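PDB 7D39: Cd1 from Flavonifractor plautii, which binds flavin mononucleotide and probably acts as an ene-reductase that reduces flavones and flavonols at the start of their breakdown in gut bacteria. Local coordinates for residues A[1-5]-A[197-202]; A[33-37]-A[72-76]; A[42-46]-A[100-104]; A[214-218]-A[249-253]. One frame throughout, in Å; residues are numbered along the deposited sequence.

Contact 1: A[1-5]-A[197-202]; sequences MKILG and IAEAAK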
loop_
_atom_site.group_PDB
_atom_site.type_symbol
_atom_site.label_atom_id
_atom_site.label_comp_id
_atom_site.label_asym_id
_atom_site.label_seq_id
_atom_site.Cartn_x
_atom_site.Cartn_y
_atom_site.Cartn_z
HETATM N N MSE A 1 19.270 -4.386 12.217
HETATM C CA MSE A 1 18.172 -4.102 11.348
HETATM C C MSE A 1 17.679 -5.404 10.795
HETATM O O MSE A 1 18.468 -6.248 10.436
HETATM C CB MSE A 1 18.569 -3.055 10.321
HETATM C CG MSE A 1 19.123 -3.572 9.008
HETATM SE SE MSE A 1 21.047 -3.164 8.829
HETATM C CE MSE A 1 21.523 -3.871 10.585
ATOM N N LYS A 2 16.373 -5.583 10.793
ATOM C CA LYS A 2 15.697 -6.787 10.383
ATOM C C LYS A 2 14.918 -6.499 9.128
ATOM O O LYS A 2 14.045 -5.681 9.140
ATOM C CB LYS A 2 14.699 -7.133 11.447
ATOM C CG LYS A 2 14.543 -8.573 11.810
ATOM C CD LYS A 2 14.399 -8.632 13.320
ATOM C CE LYS A 2 13.575 -9.812 13.805
ATOM N NZ LYS A 2 12.147 -9.749 13.406
ATOM N N ILE A 3 15.250 -7.171 8.045
ATOM C CA ILE A 3 14.528 -7.035 6.805
ATOM C C ILE A 3 13.680 -8.255 6.494
ATOM O O ILE A 3 14.162 -9.361 6.510
ATOM C CB ILE A 3 15.469 -6.707 5.643
ATOM C CG1 ILE A 3 16.211 -5.409 5.901
ATOM C CG2 ILE A 3 14.727 -6.660 4.331
ATOM C CD1 ILE A 3 15.328 -4.199 5.958
ATOM N N LEU A 4 12.407 -8.024 6.225
ATOM C CA LEU A 4 11.497 -9.035 5.744
ATOM C C LEU A 4 11.246 -8.937 4.252
ATOM O O LEU A 4 10.877 -7.925 3.754
ATOM C CB LEU A 4 10.181 -8.986 6.508
ATOM C CG LEU A 4 9.055 -9.948 6.151
ATOM C CD1 LEU A 4 9.365 -11.366 6.527
ATOM C CD2 LEU A 4 7.750 -9.525 6.771
ATOM N N GLY A 5 11.467 -10.034 3.567
ATOM C CA GLY A 5 11.050 -10.217 2.208
ATOM C C GLY A 5 9.807 -11.044 2.005
ATOM O O GLY A 5 9.666 -12.115 2.518
ATOM N N ILE A 197 16.893 -0.836 0.961
ATOM C CA ILE A 197 15.996 -1.021 2.099
ATOM C C ILE A 197 16.800 -1.228 3.379
ATOM O O ILE A 197 16.410 -0.757 4.456
ATOM C CB ILE A 197 15.009 -2.179 1.840
ATOM C CG1 ILE A 197 13.855 -2.136 2.840
ATOM C CG2 ILE A 197 15.690 -3.509 1.958
ATOM C CD1 ILE A 197 13.043 -0.852 2.800
ATOM N N ALA A 198 17.954 -1.886 3.277
ATOM C CA ALA A 198 18.772 -2.144 4.455
ATOM C C ALA A 198 19.368 -0.856 5.010
ATOM O O ALA A 198 19.315 -0.609 6.218
ATOM C CB ALA A 198 19.873 -3.152 4.118
ATOM N N GLU A 199 19.957 -0.026 4.148
ATOM C CA GLU A 199 20.500 1.242 4.627
ATOM C C GLU A 199 19.400 2.087 5.250
ATOM O O GLU A 199 19.572 2.642 6.339
ATOM C CB GLU A 199 21.171 2.013 3.491
ATOM C CG GLU A 199 22.264 1.271 2.758
ATOM C CD GLU A 199 23.505 1.106 3.588
ATOM O OE1 GLU A 199 23.382 0.746 4.776
ATOM O OE2 GLU A 199 24.608 1.351 3.059
ATOM N N ALA A 200 18.254 2.183 4.565
ATOM C CA ALA A 200 17.148 3.001 5.047
ATOM C C ALA A 200 16.736 2.599 6.449
ATOM O O ALA A 200 16.473 3.454 7.293
ATOM C CB ALA A 200 15.957 2.878 4.096
ATOM N N ALA A 201 16.654 1.293 6.710
ATOM C CA ALA A 201 16.200 0.809 8.004
ATOM C C ALA A 201 17.212 1.072 9.106
ATOM O O ALA A 201 16.839 1.081 10.284
ATOM C CB ALA A 201 15.892 -0.679 7.923
ATOM N N LYS A 202 18.482 1.279 8.753
ATOM C CA LYS A 202 19.465 1.692 9.749
ATOM C C LYS A 202 19.034 2.982 10.432
ATOM O O LYS A 202 19.038 3.079 11.663
ATOM C CB LYS A 202 20.839 1.875 9.103
ATOM C CG LYS A 202 21.649 0.603 8.850
ATOM C CD LYS A 202 23.105 0.975 8.505
ATOM C CE LYS A 202 23.741 0.047 7.463
ATOM N NZ LYS A 202 24.467 -1.127 8.036
#
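The end of Ile3 is the main bump here, and a shallow hollow on the helix receives it. With chi1 and chi2 both m, Ile3 sets CD1 into a dish walled by residues one turn apart: Ile3 CD1 lies 3.9 Å from Ile197 O, 4.0 Å from Ile197 CG1, 4.3 Å from Ala198 CA and 4.1 Å from Ala201 CB. Strand 2-5 and helix 197-202 approach to 9.0 Å between axes, with an angle of 140° between their N-to-C directions; the short alanine side chains are consistent with so close an approach. A second, looser fit lies beside it. Met1, present as selenomethionine, lays SE 4.0 Å from Ala198 O and 3.8 Å from Lys202 CG, so the selenium touches residues one helical turn apart, while Met1 CB rests 4.3 Å from Ala201 CB. The CA register, Met1 with Lys202 and Ile3 with Ala198, confirms that the segments run in opposing senses. Lys2 and Leu4, between and beyond these bumps, belong to the other face of the strand. The contact is thus the covering of a flavodoxin-like parallel sheet by the long helix 184-202: Ile3 and Ile197 share Val84 of strand 82-88, and Ile197 and Ala201 reach Val138 of strand 138-144. On the other face, Leu4 meets Ile36 of the adjoining strand 32-37.

Contact 2: A[33-37]-A[72-76]; sequences VEFIQ and WLLDK
This is a helix laid on an edge strand of a flavodoxin-like alpha/beta sheet, inside the crossover that leads from strand 32-37 through helix 70-79 to strand 82-88. Strand 33-37 is extended throughout (phi -99 to -146°, psi 116 to 153°); segment 72-76 is regular alpha-helix, with Lys76 N bonded to Trp72 O at 3.1 Å. Their axes approach to 11.2 Å, with 157° between N-to-C directions, so the helix runs nearly antiparallel to the strand. The closest CA pair is Ile36 with Leu73, 8.5 Å apart. Strand alternation decides which residues meet the helix. Val33 serves the opposite face, against Leu23 of helix 14-28. Glu34 points toward helix 72-76 with chi1 and chi2 both t, and its OE2 forms a salt bridge with Lys76 NZ at 2.6 Å, a short distance to be read with caution because the placement of OE2 is less certain. Phe35 turns back to helix 14-28. Ile36 (chi1 m, chi2 t) sends CD1 into the middle of the interface, 3.6 Å from Trp72 CH2, 4.0 Å from Leu73 CD1 and 3.8 Å from Lys76 CG. Trp72 and Leu73 have chi1 t, whereas Lys76 folds with chi1, chi2 and chi3 all m. One water donates to Lys76 O at 2.9 Å and, weakly, to Glu34 OE1 at 3.4 Å.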
loop_
_atom_site.group_PDB
_atom_site.type_symbol
_atom_site.label_atom_id
_atom_site.label_comp_id
_atom_site.label_asym_id
_atom_site.label_seq_id
_atom_site.Cartn_x
_atom_site.Cartn_y
_atom_site.Cartn_z
ATOM N N VAL A 33 17.765 -11.356 7.856
ATOM C CA VAL A 33 16.760 -11.444 6.808
ATOM C C VAL A 33 15.813 -12.594 7.093
ATOM O O VAL A 33 16.160 -13.582 7.748
ATOM C CB VAL A 33 17.382 -11.605 5.402
ATOM C CG1 VAL A 33 18.077 -10.331 4.994
ATOM C CG2 VAL A 33 18.339 -12.797 5.373
ATOM N N GLU A 34 14.599 -12.445 6.582
ATOM C CA GLU A 34 13.566 -13.456 6.664
ATOM C C GLU A 34 12.729 -13.374 5.395
ATOM O O GLU A 34 12.554 -12.297 4.815
ATOM C CB GLU A 34 12.706 -13.248 7.919
ATOM C CG GLU A 34 11.594 -14.275 8.108
ATOM C CD GLU A 34 10.833 -14.076 9.423
ATOM O OE1 GLU A 34 11.048 -13.043 10.098
ATOM O OE2 GLU A 34 10.021 -14.958 9.774
ATOM N N PHE A 35 12.203 -14.517 4.972
ATOM C CA PHE A 35 11.465 -14.614 3.720
ATOM C C PHE A 35 10.111 -15.251 3.982
ATOM O O PHE A 35 10.025 -16.250 4.702
ATOM C CB PHE A 35 12.263 -15.433 2.700
ATOM C CG PHE A 35 11.547 -15.682 1.413
ATOM C CD1 PHE A 35 11.140 -14.634 0.607
ATOM C CD2 PHE A 35 11.305 -16.977 0.993
ATOM C CE1 PHE A 35 10.475 -14.883 -0.585
ATOM C CE2 PHE A 35 10.664 -17.226 -0.195
ATOM C CZ PHE A 35 10.247 -16.183 -0.985
ATOM N N ILE A 36 9.059 -14.670 3.407
ATOM C CA ILE A 36 7.713 -15.230 3.479
ATOM C C ILE A 36 7.180 -15.404 2.058
ATOM O O ILE A 36 7.150 -14.448 1.273
ATOM C CB ILE A 36 6.761 -14.358 4.319
ATOM C CG1 ILE A 36 7.117 -14.473 5.800
ATOM C CG2 ILE A 36 5.325 -14.790 4.119
ATOM C CD1 ILE A 36 6.236 -13.590 6.708
ATOM N N GLN A 37 6.772 -16.627 1.731
ATOM C CA GLN A 37 6.160 -16.956 0.450
ATOM C C GLN A 37 4.645 -16.993 0.653
ATOM O O GLN A 37 4.146 -17.820 1.416
ATOM C CB GLN A 37 6.692 -18.302 -0.049
ATOM C CG GLN A 37 7.037 -18.353 -1.541
ATOM C CD GLN A 37 5.818 -18.200 -2.412
ATOM O OE1 GLN A 37 4.736 -18.679 -2.068
ATOM N NE2 GLN A 37 5.977 -17.524 -3.543
ATOM N N TRP A 72 -1.101 -13.397 11.540
ATOM C CA TRP A 72 0.282 -13.863 11.572
ATOM C C TRP A 72 1.162 -13.029 10.645
ATOM O O TRP A 72 2.215 -12.525 11.051
ATOM C CB TRP A 72 0.333 -15.339 11.193
ATOM C CG TRP A 72 1.708 -15.929 11.172
ATOM C CD1 TRP A 72 2.377 -16.514 12.219
ATOM C CD2 TRP A 72 2.585 -16.007 10.043
ATOM N NE1 TRP A 72 3.617 -16.941 11.806
ATOM C CE2 TRP A 72 3.771 -16.649 10.476
ATOM C CE3 TRP A 72 2.486 -15.600 8.712
ATOM C CZ2 TRP A 72 4.845 -16.886 9.626
ATOM C CZ3 TRP A 72 3.569 -15.832 7.863
ATOM C CH2 TRP A 72 4.724 -16.478 8.325
ATOM N N LEU A 73 0.740 -12.869 9.391
ATOM C CA LEU A 73 1.522 -12.066 8.451
ATOM C C LEU A 73 1.763 -10.662 8.998
ATOM O O LEU A 73 2.884 -10.143 8.953
ATOM C CB LEU A 73 0.800 -11.994 7.099
ATOM C CG LEU A 73 1.430 -11.182 5.960
ATOM C CD1 LEU A 73 2.833 -11.671 5.663
ATOM C CD2 LEU A 73 0.555 -11.222 4.697
ATOM N N LEU A 74 0.715 -10.038 9.525
ATOM C CA LEU A 74 0.839 -8.684 10.038
ATOM C C LEU A 74 1.838 -8.612 11.186
ATOM O O LEU A 74 2.670 -7.696 11.234
ATOM C CB LEU A 74 -0.540 -8.178 10.471
ATOM C CG LEU A 74 -0.635 -6.668 10.528
ATOM C CD1 LEU A 74 -0.206 -6.151 9.186
ATOM C CD2 LEU A 74 -2.053 -6.230 10.851
ATOM N N ASP A 75 1.769 -9.560 12.128
ATOM C CA ASP A 75 2.751 -9.585 13.209
ATOM C C ASP A 75 4.165 -9.616 12.650
ATOM O O ASP A 75 5.056 -8.929 13.159
ATOM C CB ASP A 75 2.538 -10.789 14.136
ATOM C CG ASP A 75 1.254 -10.711 14.934
ATOM O OD1 ASP A 75 0.956 -9.650 15.525
ATOM O OD2 ASP A 75 0.535 -11.732 14.984
ATOM N N LYS A 76 4.394 -10.416 11.607
ATOM C CA LYS A 76 5.738 -10.498 11.038
ATOM C C LYS A 76 6.154 -9.163 10.446
ATOM O O LYS A 76 7.291 -8.720 10.630
ATOM C CB LYS A 76 5.816 -11.588 9.964
ATOM C CG LYS A 76 5.435 -13.003 10.401
ATOM C CD LYS A 76 6.353 -13.562 11.474
ATOM C CE LYS A 76 7.777 -13.637 11.007
ATOM N NZ LYS A 76 8.586 -14.463 11.944
HETATM O O HOH W 1 9.680 -10.194 11.226
#

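Contact 3: A[42-46]-A[100-104]; sequences HIEHC and TITDR
Thr100, chi1 m, turns its methyl group against backbone atoms of segment 42-46 and the Ile43 side chain: Thr100 CG2 lies 3.4 Å from Glu44 O, 4.2 Å from Cys46 N and 4.2 Å from Ile43 CG2. The loop is extended without being a sheet strand, its phi running from -131 to -65° and psi from 115 to 155°, while segment 100-104 is helical, with Arg104 N bonded to Thr100 O at 2.9 Å. CA atoms pair His45 with Thr100 at 5.7 Å and Cys46 with Arg104 at 6.0 Å. Within this flavodoxin-like fold, the loop leaving strand 32-37 passes along helix 96-109 in a surface contact before the chain enters helix 70-79, and Ile43 also packs on Leu73 of that helix. Arg104 (chi1 m, chi2 t, chi3 p) reaches back along the loop, and its NH1 donates to Glu44 O at 2.9 Å, the acceptor lying near the guanidinium plane; NH1 is also 3.7 Å from Ile43 CG2. Cys46, chi1 t, rests its CB against both Asp103 CB (3.6 Å) and Arg104 CG (3.8 Å). A water accepts from Cys46 N at 2.8 Å, donates to Asp103 OD2 at 2.9 Å and hydrogen-bonds Thr100 OG1, also at 2.9 Å.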
loop_
_atom_site.group_PDB
_atom_site.type_symbol
_atom_site.label_atom_id
_atom_site.label_comp_id
_atom_site.label_asym_id
_atom_site.label_seq_id
_atom_site.Cartn_x
_atom_site.Cartn_y
_atom_site.Cartn_z
ATOM N N HIS A 42 -2.904 -18.837 4.076
ATOM C CA HIS A 42 -4.323 -18.785 3.757
ATOM C C HIS A 42 -4.830 -17.424 4.199
ATOM O O HIS A 42 -4.834 -17.109 5.395
ATOM C CB HIS A 42 -5.113 -19.908 4.424
ATOM C CG HIS A 42 -6.589 -19.777 4.223
ATOM N ND1 HIS A 42 -7.467 -19.582 5.267
ATOM C CD2 HIS A 42 -7.336 -19.763 3.094
ATOM C CE1 HIS A 42 -8.696 -19.479 4.790
ATOM N NE2 HIS A 42 -8.642 -19.577 3.473
ATOM N N ILE A 43 -5.250 -16.617 3.233
ATOM C CA ILE A 43 -5.726 -15.269 3.493
ATOM C C ILE A 43 -7.050 -15.092 2.763
ATOM O O ILE A 43 -7.106 -15.218 1.535
ATOM C CB ILE A 43 -4.693 -14.215 3.056
ATOM C CG1 ILE A 43 -3.424 -14.377 3.883
ATOM C CG2 ILE A 43 -5.222 -12.823 3.251
ATOM C CD1 ILE A 43 -2.284 -13.598 3.365
ATOM N N GLU A 44 -8.110 -14.817 3.520
ATOM C CA GLU A 44 -9.447 -14.616 2.972
ATOM C C GLU A 44 -9.637 -13.177 2.515
ATOM O O GLU A 44 -8.992 -12.254 3.025
ATOM C CB GLU A 44 -10.516 -14.934 4.021
ATOM C CG GLU A 44 -10.544 -16.368 4.496
ATOM C CD GLU A 44 -11.374 -17.250 3.602
ATOM O OE1 GLU A 44 -10.816 -18.193 3.002
ATOM O OE2 GLU A 44 -12.588 -16.993 3.491
ATOM N N HIS A 45 -10.554 -12.992 1.564
ATOM C CA HIS A 45 -10.893 -11.654 1.093
ATOM C C HIS A 45 -11.530 -10.829 2.207
ATOM O O HIS A 45 -12.221 -11.349 3.085
ATOM C CB HIS A 45 -11.875 -11.724 -0.089
ATOM C CG HIS A 45 -11.304 -12.341 -1.329
ATOM N ND1 HIS A 45 -10.682 -11.604 -2.307
ATOM C CD2 HIS A 45 -11.272 -13.626 -1.751
ATOM C CE1 HIS A 45 -10.276 -12.408 -3.274
ATOM N NE2 HIS A 45 -10.624 -13.639 -2.962
ATOM N N CYS A 46 -11.324 -9.521 2.147
ATOM C CA CYS A 46 -12.007 -8.606 3.055
ATOM C C CYS A 46 -13.510 -8.634 2.776
ATOM O O CYS A 46 -13.944 -8.455 1.631
ATOM C CB CYS A 46 -11.444 -7.191 2.894
ATOM S SG CYS A 46 -12.312 -5.856 3.789
ATOM N N THR A 100 -6.119 -7.611 -1.596
ATOM C CA THR A 100 -6.779 -8.064 -0.375
ATOM C C THR A 100 -5.975 -7.685 0.859
ATOM O O THR A 100 -6.540 -7.212 1.848
ATOM C CB THR A 100 -6.997 -9.570 -0.437
ATOM O OG1 THR A 100 -8.048 -9.829 -1.350
ATOM C CG2 THR A 100 -7.397 -10.136 0.911
ATOM N N ILE A 101 -4.653 -7.871 0.810
ATOM C CA ILE A 101 -3.805 -7.418 1.905
ATOM C C ILE A 101 -3.984 -5.922 2.129
ATOM O O ILE A 101 -4.062 -5.454 3.271
ATOM C CB ILE A 101 -2.333 -7.794 1.628
ATOM C CG1 ILE A 101 -2.156 -9.308 1.778
ATOM C CG2 ILE A 101 -1.384 -7.041 2.562
ATOM C CD1 ILE A 101 -0.883 -9.854 1.141
ATOM N N THR A 102 -4.071 -5.149 1.044
ATOM C CA THR A 102 -4.328 -3.719 1.183
ATOM C C THR A 102 -5.699 -3.461 1.825
ATOM O O THR A 102 -5.818 -2.657 2.750
ATOM C CB THR A 102 -4.220 -3.023 -0.184
ATOM O OG1 THR A 102 -2.913 -3.220 -0.748
ATOM C CG2 THR A 102 -4.445 -1.540 -0.039
ATOM N N ASP A 103 -6.750 -4.126 1.338
ATOM C CA ASP A 103 -8.062 -3.965 1.961
ATOM C C ASP A 103 -7.977 -4.222 3.451
ATOM O O ASP A 103 -8.593 -3.514 4.250
ATOM C CB ASP A 103 -9.094 -4.927 1.361
ATOM C CG ASP A 103 -9.302 -4.740 -0.137
ATOM O OD1 ASP A 103 -8.934 -3.676 -0.684
ATOM O OD2 ASP A 103 -9.850 -5.679 -0.758
ATOM N N ARG A 104 -7.222 -5.237 3.846
ATOM C CA ARG A 104 -7.258 -5.668 5.228
ATOM C C ARG A 104 -6.290 -4.904 6.114
ATOM O O ARG A 104 -6.359 -5.050 7.336
ATOM C CB ARG A 104 -7.015 -7.175 5.291
ATOM C CG ARG A 104 -8.265 -7.859 4.780
ATOM C CD ARG A 104 -8.264 -9.316 4.942
ATOM N NE ARG A 104 -8.265 -9.745 6.330
ATOM C CZ ARG A 104 -8.080 -11.017 6.657
ATOM N NH1 ARG A 104 -7.892 -11.901 5.695
ATOM N NH2 ARG A 104 -8.076 -11.405 7.921
HETATM O O HOH W 2 -10.244 -8.453 -0.147
#

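Contact 4: A[214-218]-A[249-253]; sequences GVCPH and YSFTF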
loop_
_atom_site.group_PDB
_atom_site.type_symbol
_atom_site.label_atom_id
_atom_site.label_comp_id
_atom_site.label_asym_id
_atom_site.label_seq_id
_atom_site.Cartn_x
_atom_site.Cartn_y
_atom_site.Cartn_z
ATOM N N GLY A 214 8.642 10.488 -10.802
ATOM C CA GLY A 214 7.245 10.559 -11.199
ATOM C C GLY A 214 6.813 11.954 -11.635
ATOM O O GLY A 214 7.622 12.815 -11.988
ATOM N N VAL A 215 5.495 12.160 -11.634
ATOM C CA VAL A 215 4.882 13.423 -12.032
ATOM C C VAL A 215 4.386 14.203 -10.818
ATOM O O VAL A 215 4.647 15.398 -10.693
ATOM C CB VAL A 215 3.742 13.195 -13.051
ATOM C CG1 VAL A 215 2.930 14.474 -13.250
ATOM C CG2 VAL A 215 4.288 12.710 -14.388
ATOM N N CYS A 216 3.646 13.541 -9.914
ATOM C CA CYS A 216 3.221 14.150 -8.655
ATOM C C CYS A 216 4.466 14.446 -7.830
ATOM O O CYS A 216 5.183 13.520 -7.431
ATOM C CB CYS A 216 2.252 13.234 -7.882
ATOM S SG CYS A 216 1.742 13.788 -6.208
ATOM N N PRO A 217 4.767 15.713 -7.564
ATOM C CA PRO A 217 5.963 16.024 -6.769
ATOM C C PRO A 217 5.862 15.534 -5.340
ATOM O O PRO A 217 6.887 15.396 -4.660
ATOM C CB PRO A 217 6.039 17.556 -6.827
ATOM C CG PRO A 217 5.058 17.974 -7.902
ATOM C CD PRO A 217 4.018 16.915 -7.952
ATOM N N HIS A 218 4.675 15.245 -4.868
ATOM C CA HIS A 218 4.489 14.801 -3.506
ATOM C C HIS A 218 4.415 13.271 -3.407
ATOM O O HIS A 218 5.122 12.703 -2.639
ATOM C CB HIS A 218 3.250 15.479 -2.946
ATOM C CG HIS A 218 2.806 14.958 -1.630
ATOM N ND1 HIS A 218 3.408 15.307 -0.453
ATOM C CD2 HIS A 218 1.819 14.101 -1.305
ATOM C CE1 HIS A 218 2.808 14.695 0.544
ATOM N NE2 HIS A 218 1.841 13.956 0.051
ATOM N N TYR A 249 5.239 16.049 -18.890
ATOM C CA TYR A 249 4.102 16.303 -18.019
ATOM C C TYR A 249 4.572 16.745 -16.637
ATOM O O TYR A 249 5.598 16.290 -16.126
ATOM C CB TYR A 249 3.218 15.059 -17.903
ATOM C CG TYR A 249 2.639 14.596 -19.229
ATOM C CD1 TYR A 249 1.505 15.195 -19.753
ATOM C CD2 TYR A 249 3.219 13.559 -19.948
ATOM C CE1 TYR A 249 0.963 14.784 -20.944
ATOM C CE2 TYR A 249 2.678 13.141 -21.150
ATOM C CZ TYR A 249 1.551 13.764 -21.642
ATOM O OH TYR A 249 0.992 13.374 -22.838
ATOM N N SER A 250 3.801 17.641 -16.034
ATOM C CA SER A 250 4.080 18.143 -14.699
ATOM C C SER A 250 2.761 18.347 -13.965
ATOM O O SER A 250 1.699 18.472 -14.582
ATOM C CB SER A 250 4.857 19.458 -14.766
ATOM O OG SER A 250 4.230 20.344 -15.681
ATOM N N PHE A 251 2.832 18.405 -12.636
ATOM C CA PHE A 251 1.621 18.442 -11.818
ATOM C C PHE A 251 1.740 19.529 -10.761
ATOM O O PHE A 251 2.656 19.492 -9.935
ATOM C CB PHE A 251 1.372 17.069 -11.175
ATOM C CG PHE A 251 0.134 16.997 -10.324
ATOM C CD1 PHE A 251 -1.118 17.186 -10.879
ATOM C CD2 PHE A 251 0.227 16.714 -8.973
ATOM C CE1 PHE A 251 -2.260 17.111 -10.096
ATOM C CE2 PHE A 251 -0.910 16.638 -8.184
ATOM C CZ PHE A 251 -2.155 16.837 -8.751
ATOM N N THR A 252 0.808 20.486 -10.776
ATOM C CA THR A 252 0.772 21.556 -9.790
ATOM C C THR A 252 -0.526 21.503 -8.993
ATOM O O THR A 252 -1.536 20.951 -9.436
ATOM C CB THR A 252 0.919 22.941 -10.440
ATOM O OG1 THR A 252 -0.070 23.105 -11.465
ATOM C CG2 THR A 252 2.311 23.107 -11.043
ATOM N N PHE A 253 -0.493 22.109 -7.809
ATOM C CA PHE A 253 -1.632 22.096 -6.902
ATOM C C PHE A 253 -1.459 23.222 -5.896
ATOM O O PHE A 253 -0.328 23.620 -5.587
ATOM C CB PHE A 253 -1.755 20.750 -6.178
ATOM C CG PHE A 253 -0.519 20.353 -5.432
ATOM C CD1 PHE A 253 -0.358 20.696 -4.103
ATOM C CD2 PHE A 253 0.485 19.637 -6.066
ATOM C CE1 PHE A 253 0.773 20.329 -3.417
ATOM C CE2 PHE A 253 1.622 19.261 -5.386
ATOM C CZ PHE A 253 1.768 19.607 -4.062
HETATM O O HOH W 3 5.827 17.800 -11.938
#
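A cysteine-bearing loop here covers the edge strand of a small four-stranded antiparallel sheet. Cys216 SG is modelled bonded to Cys219 SG, its CxxC partner, but Cys219 is also linked to Cys233 and Cys236; three disulfides on one sulfur are chemically impossible, so the cluster may instead reflect a zinc-ribbon-like metal site, though no metal is modelled. Along the strand, Tyr249 comes first: its CB lies 4.4 Å from Val215 CG2. Ser250 directs its side chain away and offers backbone instead, its C 3.9 Å from Val215 CG1. Phe251 is the centre of the contact. Its CB is 3.7 Å from Val215 CG1, and its CD2 lies 4.2 Å from Cys216 CB and 3.9 Å from Pro217 CD, the proline meeting the ring edge. The Cys216 sulfur stands 5.3 Å from that ring's centroid, 65° off its normal, an oblique sulfur-aromatic contact. Phe251 also touches Ile242 and Phe224, which Val215 reaches as well, so loop and strand share this apolar cluster. Thr252 points away; its OG1 hydrogen-bonds His243 NE2. Phe253 then presents its ring edge, Phe253 CE2 being 4.2 Å from Pro217 CD. A water donates to Val215 O at 3.0 Å and accepts from Phe251 N at 3.1 Å.

From the N terminus, strand 2-7 opens contact 1, whose loop closes only when helix 184-202 returns to the sheet; contacts 2 and 3 both fall within that span. These two cross, their segments alternating as 33-37, 42-46, 72-76, 100-104, and they meet where Leu73 CD2 lies 3.9 Å from Ile43 CD1 and 4.1 Å from Ile101 CD1. Contacts 1 and 2 share the parallel sheet through neighbouring strands, with Gly5 O 2.8 Å from Ile36 N, and cover its two faces. Contact 4 follows in series, tying together the separate antiparallel module, with nearest atoms about 16 Å from contact 1.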